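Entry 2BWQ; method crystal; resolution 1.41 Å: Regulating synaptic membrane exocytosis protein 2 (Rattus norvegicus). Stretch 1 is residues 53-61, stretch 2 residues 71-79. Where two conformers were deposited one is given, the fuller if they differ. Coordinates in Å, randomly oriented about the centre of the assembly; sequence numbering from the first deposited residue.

Stretch 1, residues 53-61: DKNKRRTKT
Stretch 2 71-79: NQTFIYSPV

Four direct hydrogen bonds tie these two stretches together, and each has a backbone atom on one side and a side chain on the other. Arg-57 anchors the middle. Its NH2 donates to Ile-75 O at 2.9 Å, with an N-H...acceptor angle of 154° and the carbonyl at the edge of the guanidinium, near its plane. Its NH1 turns back to its own stretch, donating to Lys-54 O and to Lys-56 O, both at 2.9 Å. With chi angles m, m, t and -81°, one cation thus satisfies three carbonyls, and the bonds to its own backbone fix the group that reaches across. Water 1 extends the network: it accepts from Arg-57 NH2 and from Ser-77 N, each at 3.0 Å.

On one side of this centre, Lys-54 NZ donates to Ser-77 O at 2.8 Å. Its CA-CB bond points sideways, but the chain (t, chi2 -111°, t, t) brings the ammonium across, and NZ also lies 3.3 Å from CD of Pro-78, which follows a cis peptide bond. Tyr-76 OH donates to Asn-55 O at 2.9 Å; chi1 m and chi2 -63° carry the phenol end nearer than its sideways CA-CB bond would suggest. Toward the other end, Lys-60 N donates to Gln-72 OE1 at 2.9 Å and 160°. Gln-72 (m, t, chi3 -110°) points toward stretch 1, and its OE1 also sits 3.3 Å from Thr-59 CB.

The backbones lie too far apart to pair directly, and side chains supply one partner in every direct hydrogen bond across. Residues 53-55 form a 3-10 segment, with phi/psi near -57/-35 for the first two and -99/7 for Asn-55, closed by Lys-56 N to Asp-53 O at 3.0 Å. Strand 56-58 follows, extended at phi from -106 to -142° and psi from 138 to 154°. Residues 71-76 are a strand that begins earlier in the chain; Asn-71 has phi/psi of 51/51, and the others are extended. The two strands run antiparallel at 172°, their axes approaching to 8.6 Å. In register, CA of Asn-55 lies 7.3 Å from CA of Tyr-76, CA of Arg-57 7.1 Å from CA of Phe-74, and CA of Thr-59 6.7 Å from CA of Gln-72.

Apolar packing fills that gap around Phe-74 (chi1 m, chi2 -28°), buried and pointing toward stretch 1. Arg-57 CB covers one ring face in a CH-pi contact, 3.7 Å from the centroid and 18° off the normal; its closest ring atom is CD2 of Phe-74, at 3.5 Å. Thr-59 (chi1 p) approaches the ring edge, N to CZ of Phe-74 at 3.7 Å and CG2 to CZ at 3.8 Å, while its OG1 bonds Lys-60 O at 2.8 Å. Tyr-76 CD1 lies over one guanidinium face, and Tyr-76 OH is 3.5 Å from Arg-57 CG. Lys-56 and Arg-58 point away. The contact buries 519 Å² in all, and its rule is that long side chains span the gap to backbone groups while the aromatics occupy it.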

ATOM      1  N   ASP A  53     -14.935   6.575   0.439  1.00 25.19           N
ATOM      2  CA  ASP A  53     -14.933   5.181   0.021  1.00 24.52           C
ATOM      3  C   ASP A  53     -14.431   5.064  -1.399  1.00 22.86           C
ATOM      4  O   ASP A  53     -13.756   4.095  -1.739  1.00 22.34           O
ATOM      5  CB  ASP A  53     -16.368   4.566   0.095  1.00 26.03           C
ATOM      6  CG  ASP A  53     -16.427   3.135  -0.528  1.00 31.14           C
ATOM      7  OD1 ASP A  53     -16.011   2.168   0.153  1.00 33.20           O
ATOM      8  OD2 ASP A  53     -16.842   2.886  -1.700  1.00 35.91           O
ATOM      9  N   LYS A  54     -14.768   6.045  -2.235  1.00 20.80           N
ATOM     10  CA  LYS A  54     -14.373   6.012  -3.625  1.00 20.03           C
ATOM     11  C   LYS A  54     -12.850   5.879  -3.762  1.00 18.97           C
ATOM     12  O   LYS A  54     -12.340   5.342  -4.729  1.00 19.56           O
ATOM     13  CB  LYS A  54     -14.855   7.251  -4.380  1.00 21.64           C
ATOM     14  CG  LYS A  54     -14.719   7.088  -5.858  1.00 25.75           C
ATOM     15  CD  LYS A  54     -13.679   7.924  -6.554  1.00 33.31           C
ATOM     16  CE  LYS A  54     -13.842   7.766  -8.076  1.00 36.93           C
ATOM     17  NZ  LYS A  54     -12.877   8.626  -8.799  1.00 40.24           N
ATOM     18  N   ASN A  55     -12.148   6.489  -2.810  1.00 16.94           N
ATOM     19  CA  ASN A  55     -10.677   6.583  -2.826  1.00 16.28           C
ATOM     20  C   ASN A  55     -10.042   5.513  -1.929  1.00 15.46           C
ATOM     21  O   ASN A  55      -8.801   5.483  -1.743  1.00 14.86           O
ATOM     22  CB  ASN A  55     -10.278   8.000  -2.436  1.00 16.25           C
ATOM     23  CG  ASN A  55     -10.481   8.983  -3.577  1.00 17.60           C
ATOM     24  OD1 ASN A  55     -10.512   8.559  -4.741  1.00 21.16           O
ATOM     25  ND2 ASN A  55     -10.706  10.289  -3.270  1.00 19.42           N
ATOM     26  N   LYS A  56     -10.828   4.596  -1.408  1.00 14.69           N
ATOM     27  CA  LYS A  56     -10.390   3.590  -0.454  1.00 14.87           C
ATOM     28  C   LYS A  56     -10.302   2.222  -1.131  1.00 14.37           C
ATOM     29  O   LYS A  56     -11.232   1.817  -1.841  1.00 14.02           O
ATOM     30  CB  LYS A  56     -11.333   3.532   0.767  1.00 15.73           C
ATOM     31  CG  LYS A  56     -10.875   2.531   1.794  1.00 19.73           C
ATOM     32  CD  LYS A  56     -11.717   2.476   3.020  1.00 28.15           C
ATOM     33  CE  LYS A  56     -11.366   1.261   3.830  1.00 32.66           C
ATOM     34  NZ  LYS A  56     -12.487   0.285   3.715  1.00 39.29           N
ATOM     35  N   ARG A  57      -9.252   1.496  -0.830  1.00 12.20           N
ATOM     36  CA  ARG A  57      -9.115   0.087  -1.258  1.00 12.14           C
ATOM     37  C   ARG A  57      -8.479  -0.719  -0.154  1.00 12.52           C
ATOM     38  O   ARG A  57      -7.702  -0.160   0.663  1.00 13.10           O
ATOM     39  CB  ARG A  57      -8.161   0.012  -2.455  1.00 13.16           C
ATOM     40  CG  ARG A  57      -8.632   0.726  -3.719  1.00 14.53           C
ATOM     41  CD  ARG A  57      -9.885   0.179  -4.404  1.00 14.08           C
ATOM     42  NE  ARG A  57     -10.112   0.930  -5.644  1.00 13.77           N
ATOM     43  CZ  ARG A  57     -10.671   2.093  -5.713  1.00 12.78           C
ATOM     44  NH1 ARG A  57     -11.193   2.672  -4.630  1.00 15.91           N
ATOM     45  NH2 ARG A  57     -10.732   2.698  -6.909  1.00 14.95           N
ATOM     46  N   ARG A  58      -8.749  -2.034  -0.129  1.00 11.82           N
ATOM     47  CA  ARG A  58      -8.136  -2.875   0.880  1.00 12.74           C
ATOM     48  C   ARG A  58      -7.791  -4.209   0.261  1.00 12.93           C
ATOM     49  O   ARG A  58      -8.579  -4.731  -0.531  1.00 13.84           O
ATOM     50  CB  ARG A  58      -9.200  -3.154   1.968  1.00 16.58           C
ATOM     51  CG  ARG A  58      -9.296  -2.129   2.986  1.00 23.44           C
ATOM     52  CD  ARG A  58     -10.289  -2.492   4.106  1.00 26.16           C
ATOM     53  NE  ARG A  58     -10.053  -3.812   4.699  1.00 25.73           N
ATOM     54  CZ  ARG A  58     -10.313  -4.110   5.984  1.00 28.08           C
ATOM     55  NH1 ARG A  58     -10.780  -3.166   6.820  1.00 24.82           N
ATOM     56  NH2 ARG A  58     -10.087  -5.328   6.441  1.00 31.77           N
ATOM     57  N   THR A  59      -6.646  -4.771   0.651  1.00 13.05           N
ATOM     58  CA  THR A  59      -6.390  -6.187   0.328  1.00 12.19           C
ATOM     59  C   THR A  59      -7.254  -7.104   1.182  1.00 11.36           C
ATOM     60  O   THR A  59      -7.792  -6.713   2.219  1.00 13.37           O
ATOM     61  CB  THR A  59      -4.920  -6.577   0.542  1.00 12.67           C
ATOM     62  OG1 THR A  59      -4.621  -6.541   1.944  1.00 13.13           O
ATOM     63  CG2 THR A  59      -3.923  -5.667  -0.215  1.00 15.01           C
ATOM     64  N   LYS A  60      -7.306  -8.355   0.743  1.00 12.15           N
ATOM     65  CA  LYS A  60      -7.761  -9.428   1.633  1.00 11.97           C
ATOM     66  C   LYS A  60      -6.783  -9.580   2.821  1.00 11.01           C
ATOM     67  O   LYS A  60      -5.657  -9.040   2.826  1.00 11.11           O
ATOM     68  CB  LYS A  60      -7.904 -10.750   0.882  1.00 12.02           C
ATOM     69  CG  LYS A  60      -8.971 -10.667  -0.191  1.00 15.75           C
ATOM     70  CD  LYS A  60      -9.052 -11.988  -0.988  1.00 18.34           C
ATOM     71  CE  LYS A  60     -10.090 -11.888  -2.134  1.00 25.02           C
ATOM     72  NZ  LYS A  60     -10.010 -13.083  -3.043  1.00 27.90           N
ATOM     73  N   THR A  61      -7.238 -10.295   3.838  1.00 12.60           N
ATOM     74  CA  THR A  61      -6.420 -10.512   5.047  1.00 12.62           C
ATOM     75  C   THR A  61      -5.820 -11.908   4.985  1.00 12.26           C
ATOM     76  O   THR A  61      -6.535 -12.881   4.862  1.00 13.21           O
ATOM     77  CB  THR A  61      -7.280 -10.372   6.324  1.00 11.29           C
ATOM     78  OG1 THR A  61      -7.804  -9.028   6.415  1.00 13.16           O
ATOM     79  CG2 THR A  61      -6.442 -10.551   7.594  1.00 14.69           C
ATOM     80  N   ASN A  71      -0.790  -9.885  -3.907  1.00 13.01           N
ATOM     81  CA  ASN A  71      -0.820  -9.774  -5.386  1.00 13.54           C
ATOM     82  C   ASN A  71      -2.122  -9.203  -5.925  1.00 14.37           C
ATOM     83  O   ASN A  71      -2.720  -9.769  -6.837  1.00 16.27           O
ATOM     84  CB  ASN A  71      -0.485 -11.134  -6.036  1.00 14.63           C
ATOM     85  CG  ASN A  71       0.826 -11.659  -5.561  1.00 13.82           C
ATOM     86  OD1 ASN A  71       1.779 -10.910  -5.559  1.00 16.89           O
ATOM     87  ND2 ASN A  71       0.844 -12.903  -5.063  1.00 17.97           N
ATOM     88  N   GLN A  72      -2.547  -8.062  -5.375  1.00 13.71           N
ATOM     89  CA  GLN A  72      -3.797  -7.414  -5.769  1.00 14.07           C
ATOM     90  C   GLN A  72      -3.502  -6.099  -6.471  1.00 12.36           C
ATOM     91  O   GLN A  72      -2.626  -5.340  -6.025  1.00 14.84           O
ATOM     92  CB  GLN A  72      -4.661  -7.194  -4.543  1.00 12.57           C
ATOM     93  CG  GLN A  72      -5.317  -8.517  -4.058  1.00 14.72           C
ATOM     94  CD  GLN A  72      -6.248  -8.301  -2.878  1.00 14.81           C
ATOM     95  OE1 GLN A  72      -5.946  -8.720  -1.759  1.00 13.94           O
ATOM     96  NE2 GLN A  72      -7.399  -7.704  -3.141  1.00 14.84           N
ATOM     97  N   THR A  73      -4.250  -5.821  -7.531  1.00 12.51           N
ATOM     98  CA  THR A  73      -4.113  -4.588  -8.301  1.00 12.31           C
ATOM     99  C   THR A  73      -5.346  -3.752  -8.123  1.00 12.42           C
ATOM    100  O   THR A  73      -6.479  -4.188  -8.369  1.00 12.60           O
ATOM    101  CB  THR A  73      -3.914  -4.926  -9.720  1.00 12.88           C
ATOM    102  OG1 THR A  73      -2.629  -5.566  -9.889  1.00 15.57           O
ATOM    103  CG2 THR A  73      -3.865  -3.654 -10.633  1.00 13.93           C
ATOM    104  N   PHE A  74      -5.086  -2.545  -7.667  1.00 12.95           N
ATOM    105  CA  PHE A  74      -6.118  -1.552  -7.483  1.00 12.82           C
ATOM    106  C   PHE A  74      -6.038  -0.530  -8.640  1.00 13.23           C
ATOM    107  O   PHE A  74      -4.941  -0.199  -9.063  1.00 13.44           O
ATOM    108  CB  PHE A  74      -5.941  -0.812  -6.177  1.00 14.40           C
ATOM    109  CG  PHE A  74      -5.818  -1.686  -4.923  1.00 14.31           C
ATOM    110  CD1 PHE A  74      -6.407  -2.955  -4.813  1.00 15.44           C
ATOM    111  CD2 PHE A  74      -5.176  -1.166  -3.828  1.00 16.78           C
ATOM    112  CE1 PHE A  74      -6.265  -3.670  -3.565  1.00 14.61           C
ATOM    113  CE2 PHE A  74      -5.063  -1.873  -2.609  1.00 15.26           C
ATOM    114  CZ  PHE A  74      -5.621  -3.109  -2.520  1.00 15.50           C
ATOM    115  N   ILE A  75      -7.161   0.010  -9.048  1.00 13.64           N
ATOM    116  CA  ILE A  75      -7.204   0.967 -10.148  1.00 14.20           C
ATOM    117  C   ILE A  75      -7.947   2.195  -9.653  1.00 12.69           C
ATOM    118  O   ILE A  75      -9.112   2.079  -9.215  1.00 14.86           O
ATOM    119  CB  ILE A  75      -7.891   0.423 -11.413  1.00 16.02           C
ATOM    120  CG1 ILE A  75      -7.105  -0.783 -11.966  1.00 18.78           C
ATOM    121  CG2 ILE A  75      -7.969   1.573 -12.445  1.00 17.22           C
ATOM    122  CD1 ILE A  75      -7.389  -1.094 -13.393  1.00 24.61           C
ATOM    123  N   TYR A  76      -7.279   3.336  -9.707  0.50 12.48           N
ATOM    124  CA  TYR A  76      -7.875   4.605  -9.314  0.50 11.99           C
ATOM    125  C   TYR A  76      -8.233   5.321 -10.616  0.50 12.28           C
ATOM    126  O   TYR A  76      -7.418   5.387 -11.533  0.50 11.83           O
ATOM    127  CB  TYR A  76      -6.895   5.381  -8.432  0.50 12.98           C
ATOM    128  CG  TYR A  76      -6.882   4.885  -6.991  0.50 11.70           C
ATOM    129  CD1 TYR A  76      -8.020   4.971  -6.212  0.50 13.45           C
ATOM    130  CD2 TYR A  76      -5.707   4.381  -6.393  0.50 10.95           C
ATOM    131  CE1 TYR A  76      -8.028   4.543  -4.871  0.50 12.39           C
ATOM    132  CE2 TYR A  76      -5.688   3.953  -5.059  0.50 12.44           C
ATOM    133  CZ  TYR A  76      -6.868   4.048  -4.288  0.50 11.61           C
ATOM    134  OH  TYR A  76      -6.869   3.628  -2.962  0.50 11.17           O
ATOM    135  N   SER A  77      -9.447   5.843 -10.739  1.00 12.38           N
ATOM    136  CA  SER A  77      -9.791   6.590 -11.929  1.00 14.24           C
ATOM    137  C   SER A  77     -10.984   7.471 -11.609  1.00 15.18           C
ATOM    138  O   SER A  77     -11.821   7.025 -10.820  1.00 15.79           O
ATOM    139  CB  SER A  77     -10.265   5.613 -12.996  1.00 15.95           C
ATOM    140  OG  SER A  77     -10.752   6.272 -14.184  1.00 20.61           O
ATOM    141  N   PRO A  78     -11.083   8.672 -12.182  1.00 14.94           N
ATOM    142  CA  PRO A  78     -10.134   9.288 -13.112  1.00 13.70           C
ATOM    143  C   PRO A  78      -8.972   9.893 -12.374  1.00 14.64           C
ATOM    144  O   PRO A  78      -9.129  10.375 -11.220  1.00 16.59           O
ATOM    145  CB  PRO A  78     -10.939  10.462 -13.682  1.00 14.80           C
ATOM    146  CG  PRO A  78     -11.914  10.836 -12.578  1.00 19.10           C
ATOM    147  CD  PRO A  78     -12.286   9.517 -11.952  1.00 15.88           C
ATOM    148  N   VAL A  79      -7.792   9.840 -12.973  1.00 12.55           N
ATOM    149  CA  VAL A  79      -6.584  10.502 -12.438  1.00 12.87           C
ATOM    150  C   VAL A  79      -5.886  11.275 -13.533  1.00 12.83           C
ATOM    151  O   VAL A  79      -5.748  10.765 -14.659  1.00 13.97           O
ATOM    152  CB  VAL A  79      -5.568   9.470 -11.817  1.00 12.56           C
ATOM    153  CG1 VAL A  79      -4.338  10.226 -11.261  1.00 15.40           C
ATOM    154  CG2 VAL A  79      -6.290   8.755 -10.687  1.00 15.69           C
TER
HETATM  155  O   HOH W   1     -11.074   5.363  -8.229  1.00 20.27           O